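Local coordinates for 2-oxoglutarate (2OG) and Fe(II)-dependent oxygenase superfamily protein (PDB 6KWA), which probably catalyses the irreversible, 2-oxoglutarate-dependent oxidation of the plant hormone indole-3-acetic acid to inactive 2-oxoindole-3-acetic acid at a non-haem metal centre, at residues Met41-Lys45 with Gln179-Asn183; Val65-Tyr71 with Ala83-Tyr87; Thr124-Arg128 with Asp140-Glu144. Residues are numbered along the deposited sequence.

Contact 1: Met41-Lys45 with Gln179-Asn183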
# COMPACT_ATOMS: atom_id res chain seq x y z
N MET A 41 -13.57 -4.97 -5.22
CA MET A 41 -12.17 -5.07 -5.57
C MET A 41 -12.02 -5.39 -7.06
O MET A 41 -11.20 -4.80 -7.76
CB MET A 41 -11.48 -6.14 -4.72
CG MET A 41 -11.25 -5.69 -3.27
SD MET A 41 -10.58 -7.02 -2.25
CE MET A 41 -9.15 -7.60 -3.16
N ALA A 42 -12.85 -6.32 -7.56
CA ALA A 42 -12.74 -6.70 -8.97
C ALA A 42 -13.19 -5.55 -9.83
O ALA A 42 -12.58 -5.27 -10.87
CB ALA A 42 -13.55 -7.95 -9.26
N GLU A 43 -14.21 -4.83 -9.38
CA GLU A 43 -14.71 -3.68 -10.12
C GLU A 43 -13.66 -2.57 -10.13
O GLU A 43 -13.55 -1.78 -11.10
CB GLU A 43 -16.04 -3.17 -9.53
CG GLU A 43 -17.20 -4.03 -10.02
CD GLU A 43 -18.43 -3.95 -9.17
OE1 GLU A 43 -18.49 -3.11 -8.24
OE2 GLU A 43 -19.34 -4.78 -9.39
N MET A 44 -12.91 -2.47 -9.04
CA MET A 44 -11.85 -1.47 -8.99
C MET A 44 -10.76 -1.82 -10.00
O MET A 44 -10.30 -0.94 -10.73
CB MET A 44 -11.27 -1.34 -7.58
CG MET A 44 -10.22 -0.22 -7.47
SD MET A 44 -10.90 1.43 -7.62
CE MET A 44 -9.83 2.16 -8.85
N LYS A 45 -10.39 -3.09 -10.09
CA LYS A 45 -9.34 -3.46 -11.03
C LYS A 45 -9.77 -3.24 -12.50
O LYS A 45 -8.95 -2.83 -13.33
CB LYS A 45 -8.92 -4.91 -10.82
CG LYS A 45 -7.72 -5.29 -11.65
CD LYS A 45 -7.44 -6.78 -11.62
CE LYS A 45 -6.28 -7.12 -12.54
NZ LYS A 45 -6.19 -8.60 -12.75
N GLN A 179 -3.50 -4.25 -3.38
CA GLN A 179 -4.29 -5.22 -4.14
C GLN A 179 -3.46 -5.55 -5.37
O GLN A 179 -3.34 -4.73 -6.28
CB GLN A 179 -5.68 -4.66 -4.51
CG GLN A 179 -6.57 -5.63 -5.32
CD GLN A 179 -7.91 -5.02 -5.72
OE1 GLN A 179 -8.44 -4.16 -5.04
NE2 GLN A 179 -8.45 -5.45 -6.86
N ASP A 180 -2.84 -6.72 -5.39
CA ASP A 180 -1.86 -7.02 -6.41
C ASP A 180 -2.60 -7.73 -7.56
O ASP A 180 -3.76 -8.03 -7.43
CB ASP A 180 -0.75 -7.90 -5.84
CG ASP A 180 0.50 -7.90 -6.70
OD1 ASP A 180 0.46 -7.28 -7.78
OD2 ASP A 180 1.50 -8.55 -6.32
N ASP A 181 -1.95 -7.95 -8.70
CA ASP A 181 -2.62 -8.60 -9.83
C ASP A 181 -2.61 -10.13 -9.66
O ASP A 181 -1.55 -10.76 -9.77
CB ASP A 181 -1.95 -8.21 -11.15
CG ASP A 181 -2.80 -8.53 -12.37
OD1 ASP A 181 -3.75 -9.34 -12.25
OD2 ASP A 181 -2.56 -7.91 -13.43
N GLU A 182 -3.78 -10.73 -9.40
CA GLU A 182 -3.87 -12.18 -9.12
C GLU A 182 -3.28 -13.05 -10.24
O GLU A 182 -2.87 -14.18 -10.01
CB GLU A 182 -5.32 -12.61 -8.85
CG GLU A 182 -6.30 -12.46 -10.02
CD GLU A 182 -6.75 -11.02 -10.24
OE1 GLU A 182 -5.93 -10.09 -10.05
OE2 GLU A 182 -7.95 -10.81 -10.57
N ASN A 183 -3.25 -12.49 -11.45
CA ASN A 183 -2.83 -13.24 -12.63
C ASN A 183 -1.34 -13.18 -12.94
O ASN A 183 -0.86 -13.91 -13.81
CB ASN A 183 -3.62 -12.75 -13.85
CG ASN A 183 -5.12 -12.93 -13.68
OD1 ASN A 183 -5.57 -14.00 -13.25
ND2 ASN A 183 -5.90 -11.89 -13.98
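A single fully extended lysine reaches from a helix to two acidic side chains at once: Lys45 NZ lies 2.6 Å from Asp181 OD1 and 3.1 Å from Glu182 OE1, forming a salt bridge with each. Between them the ammonium group offsets the proximity of two acceptors, Asp181 OD1 and Glu182 OE1, only 3.2 Å apart. Asp181 OD1 also accepts from Asn183 N at 3.3 Å, closing an Asx turn, so that this one oxygen serves both the loop backbone and the lysine. One helical turn before Lys45, the carbonyl Met41 O accepts from Gln179 NE2 at 3.0 Å while also receiving Lys45 N within the helix; Gln179 OE1 is bound by Tyr115. Met41 CB lies 3.6 Å from Gln179 OE1. The other carboxylate oxygen of Asp181 binds the backbone of Tyr239, beside the 2-oxoglutarate-binding residue Arg238, which pairs with Asp180. The contact thus docks N-terminal helix 38-51 on the end of strand 175-179 and the loop that follows it in the double-stranded β-helix (jelly-roll) fold of 2-oxoglutarate-dependent oxygenases.

Contact 2: Val65-Tyr71 with Ala83-Tyr87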
# COMPACT_ATOMS: atom_id res chain seq x y z
N VAL A 65 -0.27 16.74 -6.26
CA VAL A 65 -0.67 17.58 -5.13
C VAL A 65 0.49 17.52 -4.14
O VAL A 65 1.09 18.53 -3.82
CB VAL A 65 -2.00 17.12 -4.51
CG1 VAL A 65 -2.38 17.99 -3.30
CG2 VAL A 65 -3.12 17.20 -5.57
N LEU A 66 0.82 16.32 -3.67
CA LEU A 66 2.17 16.04 -3.16
C LEU A 66 2.99 15.67 -4.36
O LEU A 66 2.43 15.26 -5.38
CB LEU A 66 2.21 14.92 -2.13
CG LEU A 66 2.46 15.34 -0.68
CD1 LEU A 66 1.42 16.33 -0.19
CD2 LEU A 66 2.55 14.11 0.23
N LEU A 67 4.31 15.86 -4.28
CA LEU A 67 5.14 15.52 -5.43
C LEU A 67 5.07 14.02 -5.69
O LEU A 67 5.28 13.22 -4.78
CB LEU A 67 6.59 15.95 -5.22
CG LEU A 67 7.33 15.91 -6.56
CD1 LEU A 67 6.58 16.82 -7.55
CD2 LEU A 67 8.77 16.34 -6.44
N GLY A 68 4.81 13.65 -6.94
CA GLY A 68 4.69 12.26 -7.32
C GLY A 68 3.33 11.62 -7.08
O GLY A 68 3.15 10.44 -7.36
N SER A 69 2.36 12.38 -6.58
CA SER A 69 1.07 11.78 -6.26
C SER A 69 0.21 11.60 -7.50
O SER A 69 -0.75 10.85 -7.46
CB SER A 69 0.30 12.60 -5.23
OG SER A 69 -0.47 13.63 -5.82
N GLY A 70 0.54 12.32 -8.56
CA GLY A 70 -0.22 12.29 -9.80
C GLY A 70 0.32 11.34 -10.85
O GLY A 70 0.98 10.36 -10.53
N TYR A 71 0.04 11.65 -12.11
CA TYR A 71 0.40 10.77 -13.22
C TYR A 71 1.88 10.66 -13.48
O TYR A 71 2.60 11.65 -13.42
CB TYR A 71 -0.28 11.26 -14.49
CG TYR A 71 0.02 10.42 -15.71
CD1 TYR A 71 -0.26 9.07 -15.72
CD2 TYR A 71 0.55 10.99 -16.86
CE1 TYR A 71 -0.02 8.30 -16.84
CE2 TYR A 71 0.79 10.22 -17.99
CZ TYR A 71 0.51 8.89 -17.97
OH TYR A 71 0.75 8.12 -19.08
N ALA A 83 1.68 5.11 -13.86
CA ALA A 83 0.91 5.24 -12.64
C ALA A 83 0.04 6.47 -12.63
O ALA A 83 0.40 7.50 -13.21
CB ALA A 83 1.85 5.23 -11.41
N LEU A 84 -1.09 6.34 -11.93
CA LEU A 84 -2.01 7.42 -11.65
C LEU A 84 -2.28 7.44 -10.15
O LEU A 84 -2.13 6.42 -9.47
CB LEU A 84 -3.34 7.26 -12.42
CG LEU A 84 -3.39 7.36 -13.94
CD1 LEU A 84 -4.41 6.40 -14.52
CD2 LEU A 84 -3.78 8.79 -14.28
N GLY A 85 -2.69 8.58 -9.61
CA GLY A 85 -3.04 8.57 -8.21
C GLY A 85 -3.57 9.86 -7.66
O GLY A 85 -3.61 10.90 -8.33
N LEU A 86 -3.96 9.81 -6.39
CA LEU A 86 -4.56 10.96 -5.76
C LEU A 86 -4.15 10.99 -4.31
O LEU A 86 -3.96 9.95 -3.67
CB LEU A 86 -6.09 10.94 -5.92
CG LEU A 86 -6.97 9.94 -5.18
CD1 LEU A 86 -7.54 10.52 -3.92
CD2 LEU A 86 -8.08 9.43 -6.05
N TYR A 87 -3.93 12.21 -3.85
CA TYR A 87 -3.58 12.50 -2.49
C TYR A 87 -4.84 12.74 -1.65
O TYR A 87 -5.84 13.29 -2.15
CB TYR A 87 -2.65 13.71 -2.47
CG TYR A 87 -2.32 14.22 -1.11
CD1 TYR A 87 -1.30 13.64 -0.38
CD2 TYR A 87 -3.03 15.26 -0.54
CE1 TYR A 87 -0.98 14.10 0.88
CE2 TYR A 87 -2.73 15.72 0.73
CZ TYR A 87 -1.69 15.14 1.43
OH TYR A 87 -1.38 15.59 2.69
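Tyr87, Tyr71 and Ser69 account for about half of the surface buried in this contact, in which a loop folds back over strand 81-87, an outermost strand of the larger sheet of the double-stranded β-helix fold. Tyr87 points toward the loop, and Leu66 CD1 sits over one face of its ring, 3.8 Å from the centroid, in a CH-π contact; Val65 CG1 adds apolar packing 3.9 Å from Tyr87 CD2. Ser69 closes a type II turn that begins at Leu66, its N bonded to Leu66 O at 3.1 Å, while its OG accepts from Val65 N at 3.1 Å. At the other end, Tyr71 CD1 packs on Leu84 CD2 (3.8 Å), Tyr71 CA makes a CA-H···O contact with Ala83 O (3.3 Å), and the Tyr71 hydroxyl is hydrogen-bonded to Glu82. Ala83 itself touches Asn152, a 2-oxoglutarate-binding residue on the adjoining strand. The backbones come so close at Gly85 that a CB there would clash with the Ser69 carbonyl, whose oxygen lies 3.0 Å from Gly85 C.

Contact 3: Thr124-Arg128 with Asp140-Glu144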
# COMPACT_ATOMS: atom_id res chain seq x y z
N THR A 124 -7.01 2.11 8.67
CA THR A 124 -7.15 2.68 10.02
C THR A 124 -7.42 1.58 11.06
O THR A 124 -6.96 1.68 12.19
CB THR A 124 -8.27 3.73 10.08
OG1 THR A 124 -9.49 3.12 9.67
CG2 THR A 124 -7.95 4.91 9.16
N ASP A 125 -8.17 0.54 10.69
CA ASP A 125 -8.29 -0.61 11.57
C ASP A 125 -6.93 -1.31 11.87
O ASP A 125 -6.69 -1.73 12.99
CB ASP A 125 -9.25 -1.65 10.99
CG ASP A 125 -10.72 -1.18 11.03
OD1 ASP A 125 -11.03 -0.20 11.75
OD2 ASP A 125 -11.58 -1.83 10.39
N LEU A 126 -6.10 -1.53 10.85
CA LEU A 126 -4.78 -2.18 11.03
C LEU A 126 -3.90 -1.26 11.85
O LEU A 126 -3.17 -1.71 12.72
CB LEU A 126 -4.12 -2.51 9.70
CG LEU A 126 -4.88 -3.56 8.84
CD1 LEU A 126 -4.29 -3.68 7.42
CD2 LEU A 126 -4.87 -4.91 9.52
N ALA A 127 -3.97 0.03 11.59
CA ALA A 127 -3.16 0.96 12.37
C ALA A 127 -3.55 0.92 13.86
O ALA A 127 -2.69 0.84 14.73
CB ALA A 127 -3.31 2.36 11.83
N ARG A 128 -4.84 0.95 14.14
CA ARG A 128 -5.30 0.90 15.53
C ARG A 128 -4.86 -0.41 16.14
O ARG A 128 -4.40 -0.46 17.29
CB ARG A 128 -6.82 1.06 15.65
CG ARG A 128 -7.29 1.12 17.13
CD ARG A 128 -8.77 1.34 17.21
NE ARG A 128 -9.14 2.56 16.49
CZ ARG A 128 -9.48 3.71 17.06
NH1 ARG A 128 -9.57 3.80 18.38
NH2 ARG A 128 -9.78 4.77 16.31
N ASP A 140 -5.60 6.50 18.81
CA ASP A 140 -6.13 7.35 17.76
C ASP A 140 -5.00 8.09 17.04
O ASP A 140 -5.24 9.12 16.42
CB ASP A 140 -7.09 8.38 18.36
CG ASP A 140 -8.46 7.80 18.72
OD1 ASP A 140 -8.78 6.65 18.32
OD2 ASP A 140 -9.17 8.47 19.50
N PHE A 141 -3.77 7.57 17.10
CA PHE A 141 -2.60 8.33 16.63
C PHE A 141 -2.66 8.70 15.15
O PHE A 141 -2.05 9.68 14.69
CB PHE A 141 -1.31 7.56 16.89
CG PHE A 141 -1.16 6.30 16.11
CD1 PHE A 141 -0.42 6.28 14.94
CD2 PHE A 141 -1.74 5.11 16.54
CE1 PHE A 141 -0.23 5.08 14.21
CE2 PHE A 141 -1.55 3.92 15.83
CZ PHE A 141 -0.81 3.91 14.66
N PHE A 142 -3.40 7.90 14.38
CA PHE A 142 -3.35 8.03 12.93
C PHE A 142 -4.41 9.01 12.41
O PHE A 142 -4.39 9.37 11.23
CB PHE A 142 -3.54 6.64 12.31
CG PHE A 142 -4.75 5.95 12.83
CD1 PHE A 142 -6.01 6.22 12.32
CD2 PHE A 142 -4.65 5.09 13.91
CE1 PHE A 142 -7.13 5.63 12.85
CE2 PHE A 142 -5.79 4.50 14.45
CZ PHE A 142 -7.02 4.76 13.91
N LYS A 143 -5.26 9.56 13.29
CA LYS A 143 -6.51 10.17 12.83
C LYS A 143 -6.39 11.46 12.04
O LYS A 143 -7.30 11.82 11.31
CB LYS A 143 -7.45 10.48 14.02
CG LYS A 143 -8.40 9.36 14.40
CD LYS A 143 -9.57 9.98 15.22
CE LYS A 143 -10.61 8.93 15.63
NZ LYS A 143 -11.22 9.18 16.97
N GLU A 144 -5.24 12.11 12.10
CA GLU A 144 -5.05 13.31 11.30
C GLU A 144 -4.06 13.01 10.17
O GLU A 144 -3.50 13.93 9.56
CB GLU A 144 -4.52 14.47 12.14
CG GLU A 144 -5.28 14.78 13.44
CD GLU A 144 -6.75 15.08 13.24
OE1 GLU A 144 -7.14 15.55 12.14
OE2 GLU A 144 -7.53 14.85 14.19
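Arg128 and Asp140 form the salt bridge that joins the helix to the loop, with Arg128 NH2 2.9 Å and Arg128 NH1 3.0 Å from the same oxygen, Asp140 OD1. Both guanidinium nitrogens therefore converge on one acceptor, and the N-H groups meet it at angles near 122°, so the two hydrogen bonds are weak although the charges are close. The second carboxylate oxygen, Asp140 OD2, pairs weakly with Lys143 NZ at 3.3 Å, extending the pair into a three-residue network. Asp140 and Lys143 are also the ends of a type I β turn, closed by Lys143 N to Asp140 O at 3.2 Å, which brings the Lys143 side chain back beside the Asp140 carboxylate. This turn belongs to the loop by which the chain leaves helix 106-133, doubles back along it and enters strand 147-155 of the double-stranded β-helix fold. Inside the turn Phe142 points toward the helix and is the chief packing residue. Thr124 CA lies over one face of its ring, and Thr124 O is 3.5 Å from Phe142 CZ; Ala127 CB approaches Phe142 CD2 at 3.7 Å, and Arg128 NH2 lies 3.7 Å from Phe142 CZ. With only a methyl group at Ala127, the ring lies close against the helix. Phe141 meets the same residue differently, its ring edge directed at the Ala127 carbonyl, with Phe141 CE2 3.5 Å from Ala127 O. Outside the two segments, the Phe141 ring stacks with Trp218 and meets Trp145 edge-to-face.

Contact 2 is the most buried of the three, whereas contacts 1 and 3 each combine buried residues with a more exposed charged edge. Both of these dock a loop on a helix through salt-bridge networks, but contact 1 adds a near-linear side-chain-to-backbone hydrogen bond, while contact 3 relies on aromatic packing. Contact 2, between a loop and an edge strand, works through close backbone approach and apolar contacts. Residues of contacts 1 and 2 lie near 2-oxoglutarate-binding residues; contact 3 is remote from them. Contact 1 joins distant parts of the chain, and the two local contacts, 2 and then 3, fall within the span it closes. Their centres are 20 to 25 Å apart, and none touches another.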